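Local coordinates for 182aa long hypothetical protein (Pyrococcus horikoshii, PDB 2GAN) that is of unknown function but, as a member of the GNAT family, probably transfers an acetyl group from acetyl-coenzyme A to an acceptor not yet identified, at residues Glu65-Tyr70 with Leu84-Ile89; Met102-Gly107 with Leu138-Tyr143. All coordinates share one frame; numbering follows the deposited sequence.

From the N terminus, the chain enters strand 68-74, turns, and returns along strand 78-85; contact 1 (65-70 with 84-89) closes that beta hairpin at its open end, with 13 residues between its segments. Contact 2 (102-107 with 138-143) opens only later and shuts a wider loop, the beta-alpha-beta unit of strand 106-114, helix 123-137 and strand 141-146. The two are therefore in series, neither nested nor crossed. Strands 78-85 and 106-114 are neighbours in one mixed sheet, and the contact centres are about 11 Å apart. They meet directly: Arg88 NH2 lies 2.8 Å from Glu104 OE1 in a salt bridge, and Leu138 packs on Tyr86.

Contact 1: Glu65-Tyr70 with Leu84-Ile89; sequences EFDELY and LVYKRI
Glu65 meets Val85 at the open end of the antiparallel hairpin of strands 68-74 and 78-85 in the GNAT-type sheet, where Asp67 and Glu68 together face Leu84 in a classic beta bulge. The methyl CG2 of Val85 lies 3.4 Å from Glu65 O, and the same methyl reaches the edge of the Phe66 ring near its plane; that ring also meets Phe111. Evidence for the bulge is the forked acceptor Leu84 O, which takes Asp67 N at 3.0 Å and Glu68 N at 3.3 Å. Asp67 then turns its carboxylate toward the loop that follows strand 78-85. Its chi1 (-69°) sets CG anti to the carbonyl carbon. Asp67 OD2 accepts two backbone N-H groups, each at 2.8 Å: Tyr86 N at its anti lone pair and Lys87 N from above the carboxylate plane, the latter nearly straight (173°). This double grip fixes the chain as it leaves strand 78-85. Lys92 pairs with OD1, while the methylenes of Lys87 lie against the carboxylate and Asp67 CB sits over one face of the Tyr86 ring in a CH-pi contact. Glu68 O receives Leu84 N at 2.8 Å, and the extended Glu68 side chain runs to two tyrosine hydroxyls. Arg134 of helix 123-137 adds a salt bridge to OE1, which would favour a charged carboxylate. Tyr70 touches Leu84 CD1 with its ring edge and donates OH to Glu68 OE2; on the other oxygen, Tyr86 OH donates to Glu68 OE1 at 2.5 Å, from above a carboxylate plane turned 89° to the Tyr86 ring.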
ATOM      1  N   GLU A  65      -2.786   8.480 -25.446  1.00 26.88           N
ATOM      2  CA  GLU A  65      -2.008   7.450 -24.777  1.00 26.65           C
ATOM      3  C   GLU A  65      -2.469   6.000 -24.923  1.00 25.04           C
ATOM      4  O   GLU A  65      -1.710   5.159 -25.392  1.00 24.42           O
ATOM      5  CB  GLU A  65      -1.852   7.815 -23.294  1.00 27.58           C
ATOM      6  CG  GLU A  65      -1.030   6.826 -22.474  1.00 30.63           C
ATOM      7  CD  GLU A  65      -0.434   7.464 -21.231  1.00 33.01           C
ATOM      8  OE1 GLU A  65      -0.232   6.753 -20.222  1.00 30.79           O
ATOM      9  OE2 GLU A  65      -0.149   8.682 -21.270  1.00 35.03           O
ATOM     10  N   PHE A  66      -3.701   5.698 -24.539  1.00 26.49           N
ATOM     11  CA  PHE A  66      -4.204   4.321 -24.623  1.00 27.07           C
ATOM     12  C   PHE A  66      -4.366   3.793 -26.055  1.00 27.27           C
ATOM     13  O   PHE A  66      -4.997   4.434 -26.898  1.00 27.03           O
ATOM     14  CB  PHE A  66      -5.543   4.217 -23.881  1.00 27.01           C
ATOM     15  CG  PHE A  66      -5.452   4.527 -22.405  1.00 27.02           C
ATOM     16  CD1 PHE A  66      -6.608   4.742 -21.659  1.00 27.12           C
ATOM     17  CD2 PHE A  66      -4.216   4.595 -21.758  1.00 26.32           C
ATOM     18  CE1 PHE A  66      -6.541   5.026 -20.295  1.00 25.16           C
ATOM     19  CE2 PHE A  66      -4.136   4.877 -20.390  1.00 26.05           C
ATOM     20  CZ  PHE A  66      -5.300   5.091 -19.660  1.00 25.61           C
ATOM     21  N   ASP A  67      -3.789   2.627 -26.336  1.00 26.48           N
ATOM     22  CA  ASP A  67      -3.910   2.029 -27.668  1.00 24.82           C
ATOM     23  C   ASP A  67      -5.101   1.064 -27.671  1.00 25.71           C
ATOM     24  O   ASP A  67      -5.735   0.839 -28.706  1.00 22.80           O
ATOM     25  CB  ASP A  67      -2.616   1.300 -28.054  1.00 24.97           C
ATOM     26  CG  ASP A  67      -1.454   2.261 -28.306  1.00 27.10           C
ATOM     27  OD1 ASP A  67      -1.641   3.255 -29.049  1.00 28.46           O
ATOM     28  OD2 ASP A  67      -0.354   2.023 -27.769  1.00 25.62           O
ATOM     29  N   GLU A  68      -5.392   0.503 -26.495  1.00 23.69           N
ATOM     30  CA  GLU A  68      -6.518  -0.401 -26.299  1.00 22.13           C
ATOM     31  C   GLU A  68      -7.000  -0.274 -24.861  1.00 21.60           C
ATOM     32  O   GLU A  68      -6.199  -0.309 -23.925  1.00 21.89           O
ATOM     33  CB  GLU A  68      -6.114  -1.848 -26.580  1.00 22.46           C
ATOM     34  CG  GLU A  68      -5.676  -2.083 -28.004  1.00 22.06           C
ATOM     35  CD  GLU A  68      -5.433  -3.552 -28.322  1.00 24.08           C
ATOM     36  OE1 GLU A  68      -5.061  -3.841 -29.474  1.00 28.16           O
ATOM     37  OE2 GLU A  68      -5.608  -4.415 -27.438  1.00 22.66           O
ATOM     38  N   LEU A  69      -8.308  -0.095 -24.694  1.00 19.83           N
ATOM     39  CA  LEU A  69      -8.910   0.027 -23.371  1.00 19.39           C
ATOM     40  C   LEU A  69      -9.894  -1.115 -23.159  1.00 18.10           C
ATOM     41  O   LEU A  69     -10.794  -1.333 -23.965  1.00 16.81           O
ATOM     42  CB  LEU A  69      -9.657   1.358 -23.228  1.00 20.80           C
ATOM     43  CG  LEU A  69     -10.516   1.473 -21.954  1.00 21.47           C
ATOM     44  CD1 LEU A  69      -9.609   1.372 -20.731  1.00 20.43           C
ATOM     45  CD2 LEU A  69     -11.284   2.789 -21.938  1.00 22.01           C
ATOM     46  N   TYR A  70      -9.722  -1.839 -22.065  1.00 19.41           N
ATOM     47  CA  TYR A  70     -10.600  -2.946 -21.758  1.00 20.19           C
ATOM     48  C   TYR A  70     -11.300  -2.674 -20.444  1.00 20.86           C
ATOM     49  O   TYR A  70     -10.756  -2.009 -19.566  1.00 23.18           O
ATOM     50  CB  TYR A  70      -9.793  -4.245 -21.695  1.00 20.38           C
ATOM     51  CG  TYR A  70      -9.270  -4.681 -23.044  1.00 20.17           C
ATOM     52  CD1 TYR A  70     -10.090  -5.356 -23.946  1.00 21.18           C
ATOM     53  CD2 TYR A  70      -7.958  -4.405 -23.428  1.00 20.00           C
ATOM     54  CE1 TYR A  70      -9.617  -5.749 -25.202  1.00 21.58           C
ATOM     55  CE2 TYR A  70      -7.477  -4.794 -24.677  1.00 22.66           C
ATOM     56  CZ  TYR A  70      -8.311  -5.466 -25.561  1.00 23.01           C
ATOM     57  OH  TYR A  70      -7.825  -5.852 -26.795  1.00 24.08           O
ATOM     58  N   LEU A  84      -3.835  -0.863 -22.453  1.00 21.07           N
ATOM     59  CA  LEU A  84      -2.574  -1.312 -23.036  1.00 20.23           C
ATOM     60  C   LEU A  84      -1.957  -0.229 -23.900  1.00 20.86           C
ATOM     61  O   LEU A  84      -2.657   0.440 -24.668  1.00 22.01           O
ATOM     62  CB  LEU A  84      -2.807  -2.530 -23.909  1.00 19.73           C
ATOM     63  CG  LEU A  84      -3.524  -3.647 -23.162  1.00 22.65           C
ATOM     64  CD1 LEU A  84      -3.749  -4.811 -24.121  1.00 23.10           C
ATOM     65  CD2 LEU A  84      -2.702  -4.064 -21.949  1.00 19.09           C
ATOM     66  N   VAL A  85      -0.646  -0.060 -23.772  1.00 19.64           N
ATOM     67  CA  VAL A  85       0.081   0.908 -24.574  1.00 21.06           C
ATOM     68  C   VAL A  85       1.226   0.154 -25.219  1.00 21.45           C
ATOM     69  O   VAL A  85       2.071  -0.408 -24.523  1.00 22.16           O
ATOM     70  CB  VAL A  85       0.649   2.084 -23.732  1.00 20.79           C
ATOM     71  CG1 VAL A  85       1.491   2.990 -24.613  1.00 18.80           C
ATOM     72  CG2 VAL A  85      -0.501   2.893 -23.127  1.00 16.65           C
ATOM     73  N   TYR A  86       1.241   0.126 -26.548  1.00 18.85           N
ATOM     74  CA  TYR A  86       2.286  -0.593 -27.274  1.00 22.04           C
ATOM     75  C   TYR A  86       2.649  -0.008 -28.651  1.00 22.45           C
ATOM     76  O   TYR A  86       3.608  -0.458 -29.271  1.00 23.60           O
ATOM     77  CB  TYR A  86       1.869  -2.063 -27.417  1.00 18.54           C
ATOM     78  CG  TYR A  86       0.576  -2.247 -28.173  1.00 18.84           C
ATOM     79  CD1 TYR A  86       0.559  -2.282 -29.571  1.00 18.89           C
ATOM     80  CD2 TYR A  86      -0.641  -2.336 -27.493  1.00 18.35           C
ATOM     81  CE1 TYR A  86      -0.643  -2.399 -30.273  1.00 21.27           C
ATOM     82  CE2 TYR A  86      -1.847  -2.454 -28.184  1.00 20.71           C
ATOM     83  CZ  TYR A  86      -1.841  -2.483 -29.569  1.00 21.61           C
ATOM     84  OH  TYR A  86      -3.026  -2.598 -30.250  1.00 26.47           O
ATOM     85  N   LYS A  87       1.904   0.992 -29.123  1.00 25.42           N
ATOM     86  CA  LYS A  87       2.193   1.599 -30.428  1.00 29.56           C
ATOM     87  C   LYS A  87       3.261   2.686 -30.351  1.00 31.24           C
ATOM     88  O   LYS A  87       2.984   3.817 -29.948  1.00 32.17           O
ATOM     89  CB  LYS A  87       0.944   2.215 -31.050  1.00 29.21           C
ATOM     90  CG  LYS A  87      -0.170   1.242 -31.345  1.00 34.10           C
ATOM     91  CD  LYS A  87      -1.320   1.949 -32.043  1.00 34.03           C
ATOM     92  CE  LYS A  87      -2.583   1.105 -32.011  1.00 35.26           C
ATOM     93  NZ  LYS A  87      -2.387  -0.249 -32.582  1.00 37.80           N
ATOM     94  N   ARG A  88       4.473   2.330 -30.766  1.00 32.24           N
ATOM     95  CA  ARG A  88       5.615   3.236 -30.769  1.00 33.85           C
ATOM     96  C   ARG A  88       5.829   3.931 -29.424  1.00 33.07           C
ATOM     97  O   ARG A  88       5.654   5.145 -29.301  1.00 32.07           O
ATOM     98  CB  ARG A  88       5.461   4.275 -31.889  1.00 37.42           C
ATOM     99  CG  ARG A  88       6.410   4.062 -33.089  1.00 42.23           C
ATOM    100  CD  ARG A  88       5.886   3.052 -34.115  1.00 45.73           C
ATOM    101  NE  ARG A  88       5.627   1.732 -33.544  1.00 46.58           N
ATOM    102  CZ  ARG A  88       6.560   0.946 -33.024  1.00 48.84           C
ATOM    103  NH1 ARG A  88       7.828   1.343 -33.004  1.00 49.50           N
ATOM    104  NH2 ARG A  88       6.224  -0.231 -32.509  1.00 49.84           N
ATOM    105  N   ILE A  89       6.224   3.157 -28.420  1.00 30.49           N
ATOM    106  CA  ILE A  89       6.464   3.715 -27.100  1.00 30.06           C
ATOM    107  C   ILE A  89       7.464   4.868 -27.147  1.00 29.61           C
ATOM    108  O   ILE A  89       7.305   5.862 -26.437  1.00 26.40           O
ATOM    109  CB  ILE A  89       6.998   2.648 -26.109  1.00 30.30           C
ATOM    110  CG1 ILE A  89       5.911   1.615 -25.807  1.00 31.82           C
ATOM    111  CG2 ILE A  89       7.422   3.311 -24.810  1.00 30.02           C
ATOM    112  CD1 ILE A  89       5.515   0.782 -26.991  1.00 35.13           C
TER

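Contact 2: Met102-Gly107 with Leu138-Tyr143; sequences MNEKVG and LGKDPY
Gly139 O accepts a hydrogen bond from Lys105 NZ at 2.9 Å, just where the chain leaves helix 123-137 to begin the second, parallel strand of a beta-alpha-beta unit. With its positive phi (73°), Gly139 is the C-prime residue of the Schellman motif ending that helix. Lys140 follows, its chain bent about CB-CG (chi2 -70°), then extended. Lys140 NZ has two acceptors, Glu104 O at 2.6 Å and, in a salt bridge, Glu104 OE2 at 2.8 Å, met from above the carboxylate plane. Glu104 lies within the type I turn Asn103-Val106, where Asn103 OD1 accepts from Lys105 N in an Asx turn. Asp141 N donates to Lys105 O at 2.7 Å, starting the parallel ladder; Asp141 OD2 approaches Lys105 CE, but Lys105 NZ stays 4.4 Å from that oxygen, beyond a salt bridge. The carbonyl of Asp141 returns a bond to Gly107 N. Gly107 CA lies against Lys140 CB. Pro142 offers its CA-H to Gly107 O, which also accepts Tyr143 N; that nitrogen lies nearly in line with the carbonyl, but its N-H points obliquely (135°). Beyond it, Tyr143 CD2 lies 3.9 Å from Val106 CG1, the two side chains crossing at about a right angle. Pro142 packs against Val132 and Leu135 of helix 123-137, and Tyr143 pairs antiparallel with a strand of the second subunit, carrying the sheet across the dimer interface.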
HETATM    1  N   MSE A 102      12.152   1.749 -24.500  1.00 31.26           N
HETATM    2  CA  MSE A 102      11.639   2.289 -25.748  1.00 33.35           C
HETATM    3  C   MSE A 102      12.019   1.405 -26.924  1.00 31.46           C
HETATM    4  O   MSE A 102      12.738   1.835 -27.816  1.00 33.09           O
HETATM    5  CB  MSE A 102      12.157   3.709 -25.977  1.00 36.18           C
HETATM    6  CG  MSE A 102      11.707   4.703 -24.926  1.00 41.47           C
HETATM    7 SE   MSE A 102      12.471   6.447 -25.234  1.00 49.79          SE
HETATM    8  CE  MSE A 102      11.934   7.320 -23.602  1.00 43.32           C
ATOM      9  N   ASN A 103      11.530   0.167 -26.926  1.00 30.63           N
ATOM     10  CA  ASN A 103      11.827  -0.758 -28.016  1.00 29.47           C
ATOM     11  C   ASN A 103      10.584  -1.555 -28.427  1.00 28.76           C
ATOM     12  O   ASN A 103       9.594  -1.597 -27.697  1.00 28.57           O
ATOM     13  CB  ASN A 103      12.961  -1.700 -27.615  1.00 28.51           C
ATOM     14  CG  ASN A 103      12.523  -2.743 -26.627  1.00 29.64           C
ATOM     15  OD1 ASN A 103      11.741  -3.637 -26.953  1.00 30.43           O
ATOM     16  ND2 ASN A 103      13.020  -2.636 -25.406  1.00 30.11           N
ATOM     17  N   GLU A 104      10.658  -2.190 -29.594  1.00 28.74           N
ATOM     18  CA  GLU A 104       9.551  -2.953 -30.173  1.00 29.40           C
ATOM     19  C   GLU A 104       8.955  -4.077 -29.329  1.00 29.07           C
ATOM     20  O   GLU A 104       7.800  -4.441 -29.529  1.00 29.85           O
ATOM     21  CB  GLU A 104       9.973  -3.514 -31.532  1.00 29.51           C
ATOM     22  CG  GLU A 104       8.827  -3.995 -32.418  1.00 31.71           C
ATOM     23  CD  GLU A 104       7.907  -2.868 -32.867  1.00 33.50           C
ATOM     24  OE1 GLU A 104       8.417  -1.793 -33.245  1.00 33.64           O
ATOM     25  OE2 GLU A 104       6.672  -3.061 -32.865  1.00 34.54           O
ATOM     26  N   LYS A 105       9.723  -4.642 -28.404  1.00 28.63           N
ATOM     27  CA  LYS A 105       9.176  -5.711 -27.577  1.00 29.67           C
ATOM     28  C   LYS A 105       8.551  -5.223 -26.272  1.00 29.32           C
ATOM     29  O   LYS A 105       8.190  -6.031 -25.420  1.00 30.36           O
ATOM     30  CB  LYS A 105      10.244  -6.763 -27.266  1.00 30.30           C
ATOM     31  CG  LYS A 105      10.527  -7.695 -28.440  1.00 33.98           C
ATOM     32  CD  LYS A 105      11.066  -9.044 -27.977  1.00 35.16           C
ATOM     33  CE  LYS A 105      10.019  -9.846 -27.199  1.00 34.70           C
ATOM     34  NZ  LYS A 105       8.889 -10.332 -28.039  1.00 33.16           N
ATOM     35  N   VAL A 106       8.412  -3.910 -26.113  1.00 28.04           N
ATOM     36  CA  VAL A 106       7.825  -3.368 -24.887  1.00 25.82           C
ATOM     37  C   VAL A 106       6.310  -3.169 -24.964  1.00 25.69           C
ATOM     38  O   VAL A 106       5.784  -2.603 -25.923  1.00 28.00           O
ATOM     39  CB  VAL A 106       8.489  -2.017 -24.478  1.00 22.67           C
ATOM     40  CG1 VAL A 106       7.781  -1.430 -23.273  1.00 22.45           C
ATOM     41  CG2 VAL A 106       9.957  -2.239 -24.137  1.00 21.94           C
ATOM     42  N   GLY A 107       5.620  -3.651 -23.935  1.00 25.37           N
ATOM     43  CA  GLY A 107       4.179  -3.512 -23.845  1.00 24.30           C
ATOM     44  C   GLY A 107       3.837  -2.962 -22.470  1.00 23.85           C
ATOM     45  O   GLY A 107       4.269  -3.508 -21.453  1.00 25.87           O
ATOM     46  N   LEU A 138       0.668  -9.920 -29.253  1.00 29.20           N
ATOM     47  CA  LEU A 138       1.139  -8.818 -30.086  1.00 28.79           C
ATOM     48  C   LEU A 138       2.666  -8.839 -30.140  1.00 28.80           C
ATOM     49  O   LEU A 138       3.287  -7.933 -30.698  1.00 29.35           O
ATOM     50  CB  LEU A 138       0.658  -7.467 -29.523  1.00 26.96           C
ATOM     51  CG  LEU A 138      -0.852  -7.184 -29.460  1.00 26.40           C
ATOM     52  CD1 LEU A 138      -1.105  -5.751 -28.961  1.00 28.30           C
ATOM     53  CD2 LEU A 138      -1.464  -7.365 -30.833  1.00 27.48           C
ATOM     54  N   GLY A 139       3.258  -9.882 -29.561  1.00 28.32           N
ATOM     55  CA  GLY A 139       4.701 -10.022 -29.539  1.00 26.25           C
ATOM     56  C   GLY A 139       5.388  -9.059 -28.584  1.00 27.60           C
ATOM     57  O   GLY A 139       6.566  -8.733 -28.768  1.00 26.01           O
ATOM     58  N   LYS A 140       4.661  -8.607 -27.559  1.00 26.81           N
ATOM     59  CA  LYS A 140       5.210  -7.659 -26.578  1.00 27.24           C
ATOM     60  C   LYS A 140       5.338  -8.234 -25.170  1.00 26.81           C
ATOM     61  O   LYS A 140       4.597  -9.125 -24.789  1.00 29.58           O
ATOM     62  CB  LYS A 140       4.313  -6.414 -26.468  1.00 27.03           C
ATOM     63  CG  LYS A 140       3.866  -5.789 -27.777  1.00 27.17           C
ATOM     64  CD  LYS A 140       4.996  -5.104 -28.515  1.00 26.38           C
ATOM     65  CE  LYS A 140       4.470  -4.440 -29.784  1.00 28.58           C
ATOM     66  NZ  LYS A 140       5.479  -3.554 -30.395  1.00 30.18           N
ATOM     67  N   ASP A 141       6.274  -7.704 -24.398  1.00 27.49           N
ATOM     68  CA  ASP A 141       6.435  -8.125 -23.018  1.00 28.73           C
ATOM     69  C   ASP A 141       5.735  -7.083 -22.147  1.00 28.24           C
ATOM     70  O   ASP A 141       5.868  -5.877 -22.384  1.00 27.49           O
ATOM     71  CB  ASP A 141       7.910  -8.201 -22.642  1.00 32.75           C
ATOM     72  CG  ASP A 141       8.628  -9.292 -23.383  1.00 36.03           C
ATOM     73  OD1 ASP A 141       8.080 -10.415 -23.427  1.00 38.62           O
ATOM     74  OD2 ASP A 141       9.732  -9.030 -23.913  1.00 36.04           O
ATOM     75  N   PRO A 142       4.957  -7.537 -21.146  1.00 27.44           N
ATOM     76  CA  PRO A 142       4.214  -6.674 -20.217  1.00 26.03           C
ATOM     77  C   PRO A 142       5.067  -5.956 -19.164  1.00 25.42           C
ATOM     78  O   PRO A 142       5.853  -6.587 -18.458  1.00 22.78           O
ATOM     79  CB  PRO A 142       3.225  -7.638 -19.556  1.00 26.99           C
ATOM     80  CG  PRO A 142       3.073  -8.742 -20.551  1.00 25.04           C
ATOM     81  CD  PRO A 142       4.479  -8.928 -21.052  1.00 26.08           C
ATOM     82  N   TYR A 143       4.876  -4.642 -19.048  1.00 23.55           N
ATOM     83  CA  TYR A 143       5.590  -3.815 -18.068  1.00 22.08           C
ATOM     84  C   TYR A 143       4.580  -2.930 -17.342  1.00 22.79           C
ATOM     85  O   TYR A 143       3.576  -2.524 -17.925  1.00 22.43           O
ATOM     86  CB  TYR A 143       6.598  -2.898 -18.759  1.00 22.53           C
ATOM     87  CG  TYR A 143       7.846  -3.573 -19.269  1.00 22.20           C
ATOM     88  CD1 TYR A 143       9.001  -3.595 -18.499  1.00 24.67           C
ATOM     89  CD2 TYR A 143       7.877  -4.173 -20.528  1.00 23.09           C
ATOM     90  CE1 TYR A 143      10.165  -4.193 -18.963  1.00 26.21           C
ATOM     91  CE2 TYR A 143       9.037  -4.778 -21.004  1.00 25.75           C
ATOM     92  CZ  TYR A 143      10.178  -4.781 -20.212  1.00 25.08           C
ATOM     93  OH  TYR A 143      11.338  -5.358 -20.668  1.00 27.88           O
TER